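Local atomic coordinates of uncharacterized protein (Streptococcus mutans, PDB entry 4X8Q), a protein that is of unknown function but belongs to a family of HEAT-like repeat proteins related to DNA glycosylases and lacking one of their critical substrate recognition motifs. Residues V164-G169 and Y201-K206; L18-F23 and V54-M59. All coordinates share one frame; numbering follows the deposited sequence. Where two conformers were deposited one is given.

Overall arrangement
Both contacts lie in one all-helical HEAT-like chain, but in different regions of it. Interaction 2 comes first along the sequence, wholly ahead of interaction 1. Their centres lie 28 Å apart, and their nearest atoms stay about 15 Å apart. Interaction 1 is a buried helix-helix approach without a hydrogen bond across it. Interaction 2 is partly buried and joins a loop to the start of a helix through an amide and a water. It also holds a phosphate ion. A bound sodium ion is about 7 Å from the side chain of Phe23 and about 13 Å from that of Lys166.

Interaction 1. Residues V164-G169 and Y201-K206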
# COMPACT_ATOMS: atom_id res chain seq x y z
N VAL A 164 2.50 11.56 -0.30
CA VAL A 164 1.09 11.21 -0.32
C VAL A 164 0.38 11.85 -1.53
O VAL A 164 -0.37 11.19 -2.24
CB VAL A 164 0.38 11.64 0.98
CG1 VAL A 164 -1.14 11.43 0.85
CG2 VAL A 164 0.93 10.85 2.16
N ARG A 165 0.64 13.14 -1.76
CA ARG A 165 -0.06 13.84 -2.84
C ARG A 165 0.21 13.22 -4.20
O ARG A 165 -0.68 13.16 -5.04
CB ARG A 165 0.32 15.32 -2.87
CG ARG A 165 -0.24 16.12 -1.71
CD ARG A 165 -0.12 17.62 -1.93
NE ARG A 165 1.24 18.05 -2.25
CZ ARG A 165 2.17 18.36 -1.34
NH1 ARG A 165 1.92 18.28 -0.04
NH2 ARG A 165 3.37 18.75 -1.76
N LYS A 166 1.44 12.75 -4.43
CA LYS A 166 1.73 12.11 -5.71
C LYS A 166 0.91 10.85 -5.88
O LYS A 166 0.42 10.56 -6.98
CB LYS A 166 3.22 11.82 -5.83
CG LYS A 166 4.04 13.07 -6.13
CD LYS A 166 5.53 12.78 -6.13
CE LYS A 166 6.34 14.04 -6.37
NZ LYS A 166 7.80 13.80 -6.20
N SER A 167 0.76 10.09 -4.81
CA SER A 167 -0.04 8.88 -4.86
C SER A 167 -1.52 9.20 -5.08
O SER A 167 -2.22 8.51 -5.83
CB SER A 167 0.16 8.09 -3.57
OG SER A 167 -0.55 6.88 -3.62
N VAL A 168 -2.00 10.26 -4.42
CA VAL A 168 -3.38 10.70 -4.57
C VAL A 168 -3.66 11.11 -6.02
O VAL A 168 -4.64 10.66 -6.62
CB VAL A 168 -3.69 11.87 -3.61
CG1 VAL A 168 -5.05 12.48 -3.89
CG2 VAL A 168 -3.64 11.38 -2.17
N GLY A 169 -2.78 11.92 -6.60
CA GLY A 169 -2.97 12.39 -7.96
C GLY A 169 -2.92 11.23 -8.94
O GLY A 169 -3.73 11.15 -9.87
N TYR A 201 -4.16 18.14 -8.71
CA TYR A 201 -5.01 18.38 -9.87
C TYR A 201 -4.29 18.14 -11.19
O TYR A 201 -4.84 17.53 -12.11
CB TYR A 201 -5.54 19.81 -9.83
CG TYR A 201 -6.44 20.15 -10.99
CD1 TYR A 201 -7.79 19.81 -10.97
CD2 TYR A 201 -5.95 20.81 -12.11
CE1 TYR A 201 -8.62 20.12 -12.04
CE2 TYR A 201 -6.77 21.11 -13.19
CZ TYR A 201 -8.10 20.76 -13.14
OH TYR A 201 -8.92 21.08 -14.20
N LYS A 202 -3.05 18.62 -11.30
CA LYS A 202 -2.27 18.42 -12.52
C LYS A 202 -2.09 16.93 -12.83
O LYS A 202 -2.22 16.51 -13.99
CB LYS A 202 -0.91 19.10 -12.39
CG LYS A 202 -0.09 19.07 -13.67
CD LYS A 202 1.23 19.80 -13.47
CE LYS A 202 2.12 19.67 -14.70
NZ LYS A 202 3.37 20.47 -14.54
N LEU A 203 -1.79 16.14 -11.81
CA LEU A 203 -1.67 14.69 -12.00
C LEU A 203 -3.00 14.06 -12.35
O LEU A 203 -3.09 13.19 -13.22
CB LEU A 203 -1.11 14.03 -10.73
CG LEU A 203 0.35 14.30 -10.43
CD1 LEU A 203 0.68 13.87 -9.00
CD2 LEU A 203 1.23 13.54 -11.42
N ALA A 204 -4.05 14.48 -11.66
CA ALA A 204 -5.35 13.82 -11.75
C ALA A 204 -6.09 14.10 -13.05
O ALA A 204 -6.91 13.29 -13.48
CB ALA A 204 -6.22 14.25 -10.56
N SER A 205 -5.80 15.24 -13.68
CA SER A 205 -6.64 15.76 -14.75
C SER A 205 -6.08 15.63 -16.17
O SER A 205 -6.67 16.14 -17.12
CB SER A 205 -6.95 17.24 -14.47
OG SER A 205 -5.79 18.04 -14.64
N LYS A 206 -4.95 14.94 -16.29
CA LYS A 206 -4.22 14.82 -17.55
C LYS A 206 -5.10 14.32 -18.70
O LYS A 206 -4.97 14.79 -19.83
CB LYS A 206 -3.02 13.88 -17.38
CG LYS A 206 -2.24 13.60 -18.66
CD LYS A 206 -1.42 14.80 -19.10
CE LYS A 206 -0.22 15.01 -18.18
NZ LYS A 206 0.54 16.24 -18.53
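Gly169 and Ala204 bring the two backbones together, with their CA atoms 4.7 Å apart. Residues 164-169 are a piece of helix 162-176. Residues 201-204 are the last turn of helix 195-204, and Ser205 is the first residue to leave helical torsions. The helices come this close at Gly169, which has no side chain and presents its bare backbone to Leu203. That backbone takes the base of the leucine, with Gly169 CA 3.7 Å from Leu203 CB. Gly169 O lies 3.6 Å from Ala204 CA, and the methyl of Ala204 is near the same oxygen.

Leu203 is the main side chain of the contact. With CG anti to its own carbonyl carbon (chi1 -71°), its CD1 branch is carried over the backbone of Lys166. Leu203 CD1 reaches back along the 164-169 backbone and lies 3.9 Å from Lys166 CA, with Lys166 O equally near and Arg165 O a little farther. The first bond of the Lys166 side chain points away, and its CG is at the margin of the contact. No hydrogen bond crosses between the segments, so the join is van der Waals packing on a helix backbone.

The end of helix 195-204 is held locally. Ser205 OG gives a 2.8 Å hydrogen bond to Tyr201 O, from above the carbonyl plane. Ser205 N adds a weak bond to the same oxygen. The hydroxyl also lies over one face of the Tyr201 ring, toward its rim.

Other bonds extend the union of the two helices: Arg165 NE binds Gln199 OE1, and Arg173 NH1 binds Leu203 O. Arg165 NH1 is taken by Asp159 O. Helix 123-132 packs on Val164, Ser167 and Val168, making helix 162-176 a layer between it and helix 195-204.

Interaction 2. Residues L18-F23 and V54-M59; sequences LIEHGF and VYQVRM. With PO4 (phosphate ion), chain B.
Gln56 and Ile19 make the direct polar link between the loop 18-23 and the start of helix 55-68, part of the all-helical HEAT-like fold. The loop joins helix 5-16 to helix 24-36, with Phe23 at the N-cap position of the latter.

Two kinds of hydrogen bond meet at Ile19 O. Gln56 NE2 donates to Ile19 O over 2.8 Å, nearly straight at 168°. The oxygen lies in the plane of the Gln56 amide, while the donor is tilted from the carbonyl plane of Ile19. A bend at chi2 (95°) turns the amide to this position. A water donates the second bond to Ile19 O and is also hydrogen-bonded to Tyr55 OH. Within the helix, Gln56 OE1 lies 3.5 Å above the centre of the Tyr55 ring, while its NE2 serves the loop carbonyl.

The apolar contact is made by the methyl end of Met59. Met59 CE lies 3.7 Å from Phe23 CB and equally near Gly22 O. Met59 also packs on Val90 and Val93 of helix 88-105. The Phe23 ring turns off from Met59 and makes a cation-pi pair with Lys96.

The phosphate binds on the loop. Gly22 N donates to phosphate O2 over 3.1 Å, and Arg89 NH1 is another donor to the ion. The ion was probably picked up from the crystallisation solution, so it does not establish a natural site. His21 grips it from the ring edge: ND1 donates to phosphate O1 over 2.6 Å, with that oxygen in the imidazole plane.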
# COMPACT_ATOMS: atom_id res chain seq x y z
N LEU A 18 21.68 -9.72 -3.24
CA LEU A 18 22.16 -9.60 -4.61
C LEU A 18 21.12 -9.00 -5.56
O LEU A 18 21.46 -8.53 -6.65
CB LEU A 18 22.58 -10.98 -5.14
CG LEU A 18 23.71 -11.66 -4.37
CD1 LEU A 18 23.74 -13.15 -4.69
CD2 LEU A 18 25.05 -11.02 -4.70
N ILE A 19 19.86 -9.02 -5.14
CA ILE A 19 18.76 -8.54 -5.98
C ILE A 19 18.68 -7.02 -5.99
O ILE A 19 18.41 -6.40 -4.96
CB ILE A 19 17.41 -9.11 -5.51
CG1 ILE A 19 17.46 -10.64 -5.47
CG2 ILE A 19 16.28 -8.61 -6.40
CD1 ILE A 19 16.23 -11.26 -4.86
N GLU A 20 18.88 -6.42 -7.16
CA GLU A 20 19.01 -4.97 -7.26
C GLU A 20 17.72 -4.28 -7.71
O GLU A 20 17.58 -3.07 -7.55
CB GLU A 20 20.14 -4.61 -8.22
CG GLU A 20 21.51 -5.09 -7.76
CD GLU A 20 22.02 -4.34 -6.54
OE1 GLU A 20 22.44 -3.17 -6.70
OE2 GLU A 20 22.02 -4.91 -5.43
N HIS A 21 16.80 -5.05 -8.27
CA HIS A 21 15.55 -4.50 -8.78
C HIS A 21 14.39 -5.46 -8.57
O HIS A 21 14.58 -6.67 -8.51
CB HIS A 21 15.67 -4.17 -10.28
CG HIS A 21 16.78 -3.22 -10.61
ND1 HIS A 21 16.70 -1.86 -10.35
CD2 HIS A 21 17.99 -3.42 -11.17
CE1 HIS A 21 17.82 -1.28 -10.74
NE2 HIS A 21 18.62 -2.20 -11.25
N GLY A 22 13.18 -4.91 -8.47
CA GLY A 22 11.98 -5.72 -8.45
C GLY A 22 11.62 -6.26 -7.08
O GLY A 22 12.30 -5.98 -6.09
N PHE A 23 10.56 -7.05 -7.03
CA PHE A 23 10.08 -7.61 -5.76
C PHE A 23 9.57 -9.05 -5.87
O PHE A 23 9.20 -9.66 -4.86
CB PHE A 23 8.96 -6.71 -5.20
CG PHE A 23 7.79 -6.56 -6.14
CD1 PHE A 23 6.76 -7.47 -6.13
CD2 PHE A 23 7.74 -5.50 -7.03
CE1 PHE A 23 5.69 -7.35 -7.00
CE2 PHE A 23 6.68 -5.37 -7.91
CZ PHE A 23 5.65 -6.29 -7.89
N VAL A 54 19.38 -5.92 5.80
CA VAL A 54 19.27 -6.11 4.35
C VAL A 54 17.84 -5.80 3.96
O VAL A 54 16.92 -6.51 4.36
CB VAL A 54 19.64 -7.55 3.93
CG1 VAL A 54 19.53 -7.72 2.42
CG2 VAL A 54 21.04 -7.90 4.41
N TYR A 55 17.63 -4.73 3.19
CA TYR A 55 16.26 -4.26 2.99
C TYR A 55 15.44 -5.27 2.20
O TYR A 55 14.22 -5.36 2.37
CB TYR A 55 16.23 -2.88 2.31
CG TYR A 55 16.57 -2.88 0.83
CD1 TYR A 55 15.60 -3.19 -0.12
CD2 TYR A 55 17.84 -2.54 0.39
CE1 TYR A 55 15.90 -3.20 -1.46
CE2 TYR A 55 18.14 -2.53 -0.96
CZ TYR A 55 17.16 -2.86 -1.88
OH TYR A 55 17.43 -2.86 -3.22
N GLN A 56 16.11 -6.05 1.35
CA GLN A 56 15.41 -7.07 0.58
C GLN A 56 14.79 -8.13 1.47
O GLN A 56 13.75 -8.68 1.16
CB GLN A 56 16.37 -7.75 -0.42
CG GLN A 56 16.85 -6.84 -1.55
CD GLN A 56 18.19 -6.20 -1.24
OE1 GLN A 56 18.53 -5.98 -0.07
NE2 GLN A 56 18.97 -5.92 -2.29
N VAL A 57 15.44 -8.42 2.59
CA VAL A 57 14.90 -9.37 3.55
C VAL A 57 13.74 -8.74 4.32
O VAL A 57 12.75 -9.41 4.64
CB VAL A 57 16.00 -9.87 4.52
CG1 VAL A 57 15.41 -10.78 5.59
CG2 VAL A 57 17.07 -10.61 3.73
N ARG A 58 13.82 -7.44 4.59
CA ARG A 58 12.67 -6.75 5.17
C ARG A 58 11.49 -6.74 4.19
O ARG A 58 10.34 -6.83 4.61
CB ARG A 58 13.03 -5.32 5.59
CG ARG A 58 14.13 -5.28 6.66
CD ARG A 58 14.10 -4.01 7.50
NE ARG A 58 14.16 -2.77 6.72
CZ ARG A 58 15.28 -2.24 6.23
NH1 ARG A 58 16.46 -2.85 6.40
NH2 ARG A 58 15.23 -1.10 5.55
N MET A 59 11.76 -6.66 2.88
CA MET A 59 10.68 -6.74 1.89
C MET A 59 9.99 -8.09 1.99
O MET A 59 8.76 -8.17 2.03
CB MET A 59 11.21 -6.52 0.46
CG MET A 59 11.69 -5.11 0.16
SD MET A 59 12.60 -5.02 -1.39
CE MET A 59 11.41 -5.68 -2.56
P PO4 B . 12.93 -1.17 -9.86
O1 PO4 B . 14.38 -0.83 -9.63
O2 PO4 B . 12.38 -1.91 -8.66
O3 PO4 B . 12.80 -2.03 -11.09
O4 PO4 B . 12.14 0.11 -10.06
O HOH W 1 16.21 -4.69 -4.88